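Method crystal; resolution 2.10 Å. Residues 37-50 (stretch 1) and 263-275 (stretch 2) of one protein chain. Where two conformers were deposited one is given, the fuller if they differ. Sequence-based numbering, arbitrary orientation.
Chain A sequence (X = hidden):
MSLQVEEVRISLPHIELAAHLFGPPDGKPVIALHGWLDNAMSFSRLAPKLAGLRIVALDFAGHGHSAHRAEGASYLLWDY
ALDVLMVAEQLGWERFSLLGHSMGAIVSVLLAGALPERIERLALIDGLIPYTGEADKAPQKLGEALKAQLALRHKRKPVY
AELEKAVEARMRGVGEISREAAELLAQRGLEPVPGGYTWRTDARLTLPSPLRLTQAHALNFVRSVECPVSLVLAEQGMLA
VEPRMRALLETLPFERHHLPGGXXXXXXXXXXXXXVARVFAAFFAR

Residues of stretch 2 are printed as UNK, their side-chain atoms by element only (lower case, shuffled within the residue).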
# COMPACT_ATOMS: atom_id res chain seq x y z
N LEU A 37 -6.47 1.89 22.42
CA LEU A 37 -5.27 1.04 22.70
C LEU A 37 -5.66 -0.31 23.31
O LEU A 37 -4.78 -1.01 23.68
CB LEU A 37 -4.22 1.75 23.56
CG LEU A 37 -3.81 3.15 23.12
CD1 LEU A 37 -2.72 3.70 24.00
CD2 LEU A 37 -3.39 3.19 21.68
N ASP A 38 -6.94 -0.67 23.38
CA ASP A 38 -7.33 -2.01 23.81
C ASP A 38 -7.54 -2.88 22.56
O ASP A 38 -6.96 -2.60 21.52
CB ASP A 38 -8.59 -1.93 24.68
CG ASP A 38 -8.33 -1.22 26.00
OD1 ASP A 38 -7.15 -1.08 26.36
OD2 ASP A 38 -9.32 -0.82 26.67
N ASN A 39 -8.37 -3.91 22.68
CA ASN A 39 -8.64 -4.88 21.62
C ASN A 39 -9.86 -5.67 22.01
O ASN A 39 -10.45 -5.45 23.08
CB ASN A 39 -7.43 -5.79 21.37
CG ASN A 39 -6.97 -6.51 22.60
OD1 ASN A 39 -7.71 -7.29 23.17
ND2 ASN A 39 -5.69 -6.31 22.97
N ALA A 40 -10.21 -6.65 21.19
CA ALA A 40 -11.44 -7.39 21.40
C ALA A 40 -11.45 -8.18 22.71
O ALA A 40 -12.51 -8.60 23.16
CB ALA A 40 -11.70 -8.37 20.25
N MET A 41 -10.30 -8.46 23.30
CA MET A 41 -10.33 -9.14 24.59
C MET A 41 -10.95 -8.28 25.70
O MET A 41 -11.27 -8.81 26.76
CB MET A 41 -8.92 -9.54 25.02
CG MET A 41 -8.26 -10.66 24.20
SD MET A 41 -9.13 -12.23 24.39
CE MET A 41 -8.49 -12.78 25.98
N SER A 42 -11.28 -7.05 25.38
CA SER A 42 -11.97 -6.16 26.33
C SER A 42 -13.31 -6.84 26.65
O SER A 42 -13.73 -6.73 27.72
CB SER A 42 -12.12 -4.79 25.76
OG SER A 42 -12.71 -3.92 26.67
N PHE A 43 -13.88 -7.61 25.73
CA PHE A 43 -15.19 -8.29 25.88
C PHE A 43 -15.06 -9.78 26.23
O PHE A 43 -16.05 -10.46 26.21
CB PHE A 43 -16.01 -8.05 24.61
CG PHE A 43 -16.25 -6.59 24.33
CD1 PHE A 43 -17.23 -5.90 25.00
CD2 PHE A 43 -15.46 -5.90 23.43
CE1 PHE A 43 -17.44 -4.55 24.75
CE2 PHE A 43 -15.67 -4.56 23.19
CZ PHE A 43 -16.65 -3.88 23.86
N SER A 44 -13.88 -10.25 26.62
CA SER A 44 -13.62 -11.68 26.89
C SER A 44 -14.50 -12.20 28.04
O SER A 44 -14.89 -13.32 27.99
CB SER A 44 -12.17 -11.99 27.11
OG SER A 44 -11.62 -11.24 28.16
N ARG A 45 -14.77 -11.39 29.05
CA ARG A 45 -15.62 -11.82 30.19
C ARG A 45 -17.10 -11.57 29.89
O ARG A 45 -17.92 -12.37 30.26
CB ARG A 45 -15.24 -11.05 31.45
CG ARG A 45 -13.83 -11.26 31.96
CD ARG A 45 -13.80 -10.82 33.39
NE ARG A 45 -12.50 -10.50 33.90
CZ ARG A 45 -11.82 -11.26 34.72
NH1 ARG A 45 -12.33 -12.40 35.13
NH2 ARG A 45 -10.64 -10.89 35.13
N LEU A 46 -17.43 -10.42 29.32
CA LEU A 46 -18.82 -9.98 29.07
C LEU A 46 -19.55 -10.72 27.96
O LEU A 46 -20.59 -11.23 28.23
CB LEU A 46 -18.76 -8.49 28.75
CG LEU A 46 -20.11 -7.85 28.46
CD1 LEU A 46 -21.11 -8.26 29.51
CD2 LEU A 46 -19.98 -6.36 28.36
N ALA A 47 -18.94 -10.88 26.79
CA ALA A 47 -19.63 -11.42 25.60
C ALA A 47 -20.14 -12.83 25.87
O ALA A 47 -21.26 -13.10 25.52
CB ALA A 47 -18.74 -11.38 24.39
N PRO A 48 -19.41 -13.76 26.50
CA PRO A 48 -19.92 -15.10 26.72
C PRO A 48 -21.18 -15.14 27.59
O PRO A 48 -21.87 -16.07 27.50
CB PRO A 48 -18.78 -15.83 27.43
CG PRO A 48 -17.58 -15.05 27.06
CD PRO A 48 -18.06 -13.62 26.98
N LYS A 49 -21.37 -14.15 28.46
CA LYS A 49 -22.52 -14.05 29.39
C LYS A 49 -23.78 -13.51 28.70
O LYS A 49 -24.82 -13.56 29.32
CB LYS A 49 -22.13 -13.16 30.57
CG LYS A 49 -21.05 -13.73 31.47
CD LYS A 49 -20.65 -12.82 32.58
CE LYS A 49 -19.65 -13.43 33.52
NZ LYS A 49 -18.45 -13.92 32.81
N LEU A 50 -23.68 -12.95 27.51
CA LEU A 50 -24.84 -12.39 26.80
C LEU A 50 -25.39 -13.41 25.81
O LEU A 50 -25.14 -13.27 24.64
CB LEU A 50 -24.42 -11.09 26.12
CG LEU A 50 -24.05 -9.96 27.07
CD1 LEU A 50 -23.50 -8.78 26.32
CD2 LEU A 50 -25.24 -9.56 27.92
N UNK A 263 -13.08 2.14 35.25
CA UNK A 263 -13.43 2.36 33.86
C UNK A 263 -13.54 1.06 33.05
O UNK A 263 -14.36 0.96 32.12
c UNK A 263 -12.63 3.64 31.86
c UNK A 263 -11.85 3.53 30.77
n UNK A 263 -12.54 4.09 29.72
c UNK A 263 -13.71 4.51 30.16
c UNK A 263 -12.39 3.26 33.28
n UNK A 263 -13.80 4.24 31.45
N UNK A 264 -12.77 0.04 33.42
CA UNK A 264 -12.83 -1.28 32.79
C UNK A 264 -13.61 -2.26 33.62
O UNK A 264 -13.29 -3.45 33.64
c UNK A 264 -10.75 -1.17 31.36
n UNK A 264 -9.90 -0.65 29.40
c UNK A 264 -9.71 0.39 30.21
c UNK A 264 -10.55 -1.64 30.10
c UNK A 264 -11.42 -1.80 32.54
n UNK A 264 -10.22 0.10 31.39
N UNK A 265 -14.71 -1.82 34.27
CA UNK A 265 -15.38 -2.69 35.24
C UNK A 265 -15.83 -4.01 34.63
O UNK A 265 -15.94 -5.01 35.34
c UNK A 265 -18.97 -1.31 35.98
c UNK A 265 -17.67 -0.90 33.85
c UNK A 265 -17.84 -1.84 35.05
c UNK A 265 -16.57 -1.97 35.87
N UNK A 266 -16.18 -4.02 33.35
CA UNK A 266 -16.66 -5.21 32.61
C UNK A 266 -15.54 -6.23 32.41
O UNK A 266 -15.85 -7.34 32.16
n UNK A 266 -14.89 -3.92 28.68
n UNK A 266 -15.58 -3.17 30.52
c UNK A 266 -17.27 -4.81 31.26
c UNK A 266 -16.27 -4.30 30.30
c UNK A 266 -14.76 -2.96 29.53
c UNK A 266 -15.82 -4.78 29.15
N UNK A 267 -14.29 -5.80 32.42
CA UNK A 267 -13.12 -6.69 32.22
C UNK A 267 -12.30 -6.94 33.50
O UNK A 267 -11.72 -8.00 33.58
c UNK A 267 -12.23 -6.05 31.17
c UNK A 267 -11.26 -8.06 30.08
c UNK A 267 -10.95 -6.80 30.84
c UNK A 267 -10.01 -5.92 30.07
N UNK A 268 -12.36 -6.06 34.49
CA UNK A 268 -11.50 -6.13 35.69
C UNK A 268 -11.72 -7.44 36.43
O UNK A 268 -10.76 -8.03 36.80
o UNK A 268 -11.53 -2.66 36.41
c UNK A 268 -11.04 -3.72 36.17
o UNK A 268 -10.04 -3.87 35.53
c UNK A 268 -11.75 -4.96 36.63
N UNK A 269 -12.94 -7.89 36.58
CA UNK A 269 -13.19 -9.09 37.36
C UNK A 269 -14.52 -9.68 36.96
O UNK A 269 -15.31 -9.08 36.22
o UNK A 269 -13.61 -6.79 40.02
c UNK A 269 -13.16 -8.80 38.87
c UNK A 269 -14.07 -7.66 39.27
o UNK A 269 -15.24 -7.62 38.79
N UNK A 270 -14.77 -10.89 37.46
CA UNK A 270 -16.01 -11.56 37.09
C UNK A 270 -17.21 -10.87 37.71
O UNK A 270 -18.28 -10.88 37.10
o UNK A 270 -14.83 -13.86 34.23
c UNK A 270 -15.64 -13.99 35.17
c UNK A 270 -15.11 -13.91 36.61
o UNK A 270 -16.87 -14.18 34.99
c UNK A 270 -15.98 -13.03 37.51
N UNK A 271 -17.03 -10.23 38.88
CA UNK A 271 -18.13 -9.51 39.52
C UNK A 271 -18.64 -8.37 38.63
O UNK A 271 -19.84 -8.23 38.43
c UNK A 271 -17.68 -8.95 40.87
N UNK A 272 -17.73 -7.55 38.10
CA UNK A 272 -18.16 -6.53 37.17
C UNK A 272 -18.75 -7.12 35.90
O UNK A 272 -19.79 -6.67 35.43
N UNK A 273 -18.10 -8.15 35.34
CA UNK A 273 -18.61 -8.73 34.11
C UNK A 273 -20.05 -9.16 34.28
O UNK A 273 -20.89 -8.94 33.40
c UNK A 273 -17.76 -9.93 33.69
N UNK A 274 -20.35 -9.80 35.41
CA UNK A 274 -21.69 -10.34 35.60
C UNK A 274 -22.72 -9.23 35.74
O UNK A 274 -23.86 -9.36 35.28
n UNK A 274 -21.79 -12.99 39.01
c UNK A 274 -21.32 -12.62 36.65
c UNK A 274 -21.75 -11.20 36.85
c UNK A 274 -21.03 -13.32 37.97
o UNK A 274 -20.13 -14.16 38.05
N UNK A 275 -22.36 -8.19 36.47
CA UNK A 275 -23.29 -7.12 36.73
C UNK A 275 -23.58 -6.38 35.44
O UNK A 275 -24.74 -6.09 35.15
c UNK A 275 -22.73 -6.17 37.78
O HOH W 1 -15.10 -8.38 29.43

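Position 263 carries one carbon and then a five-membered ring of three carbons and two nitrogens, out of reach of stretch 1: His263. Position 264 has the same ring, but one ring nitrogen lies 2.8 Å from Asp38 OD2, near the ring plane. This is His264, whose NE2 donates to the carboxylate almost linearly, at 173°. Position 265 shows four carbons forked at the second and touches nothing across the gap: Leu265.

Position 266 is again one carbon plus a ring with two nitrogens, one of them 3.0 Å from Ser42 OG. It is His266, and NE2 and the hydroxyl share a hydrogen bond in which either could donate. Its CB points sideways, yet chi1 in p brings the ring to stretch 1, where it also meets the Phe43 ring obliquely, centroids 5.8 Å apart. Position 267 has four carbons forked at the second, one of them 3.4 Å from Met41 O; this is Leu267, and that atom, CD1, also lies 3.7 Å from Ser44 OG.

Position 268 has two carbons, the second bearing two oxygens, and CB points away: Asp268. Position 269 has the same atoms, also directed away, with one oxygen 2.6 Å from the backbone N of 272. It is Asp269, the N-cap of the following helix. Position 270 has three carbons, the third bearing two oxygens, placed 3.0 Å from Arg45 NH1 and 2.7 Å from Lys49 NZ: Glu270, salt-bridged to both cations, one through each oxygen.

Position 271 has a single carbon, facing away: Ala271. Position 272 has no side-chain atom, and an ideal CB there would sit 1.9 Å from Leu265 O; Gly272 fits. At 273 one carbon points toward stretch 1, its CB 3.6 Å from Arg45 CB: Ala273, small enough for the CA atoms of Leu46 and 273 to approach to 5.2 Å. Position 274 has three carbons, the third bearing one oxygen and one nitrogen, and packs a carbon against Lys49 CE: Gln274, whose CG is 3.6 Å from that atom. Position 275, one carbon, is out of reach: Ala275.

The contact centers on Arg45, which runs along the turn before the capped helix. Its NE donates to Leu267 O at 2.6 Å, reading backbone, while NH1 reads the Glu270 carboxylate. Water 1 joins the backbones by donating to Ser42 O (2.7 Å) and His266 O (3.0 Å). The rule is polar matching around a close alanine seat, with histidines pairing with Asp38 and Ser42.

Stretch 2, residues 263-275: HHLHLDDEAGAQA
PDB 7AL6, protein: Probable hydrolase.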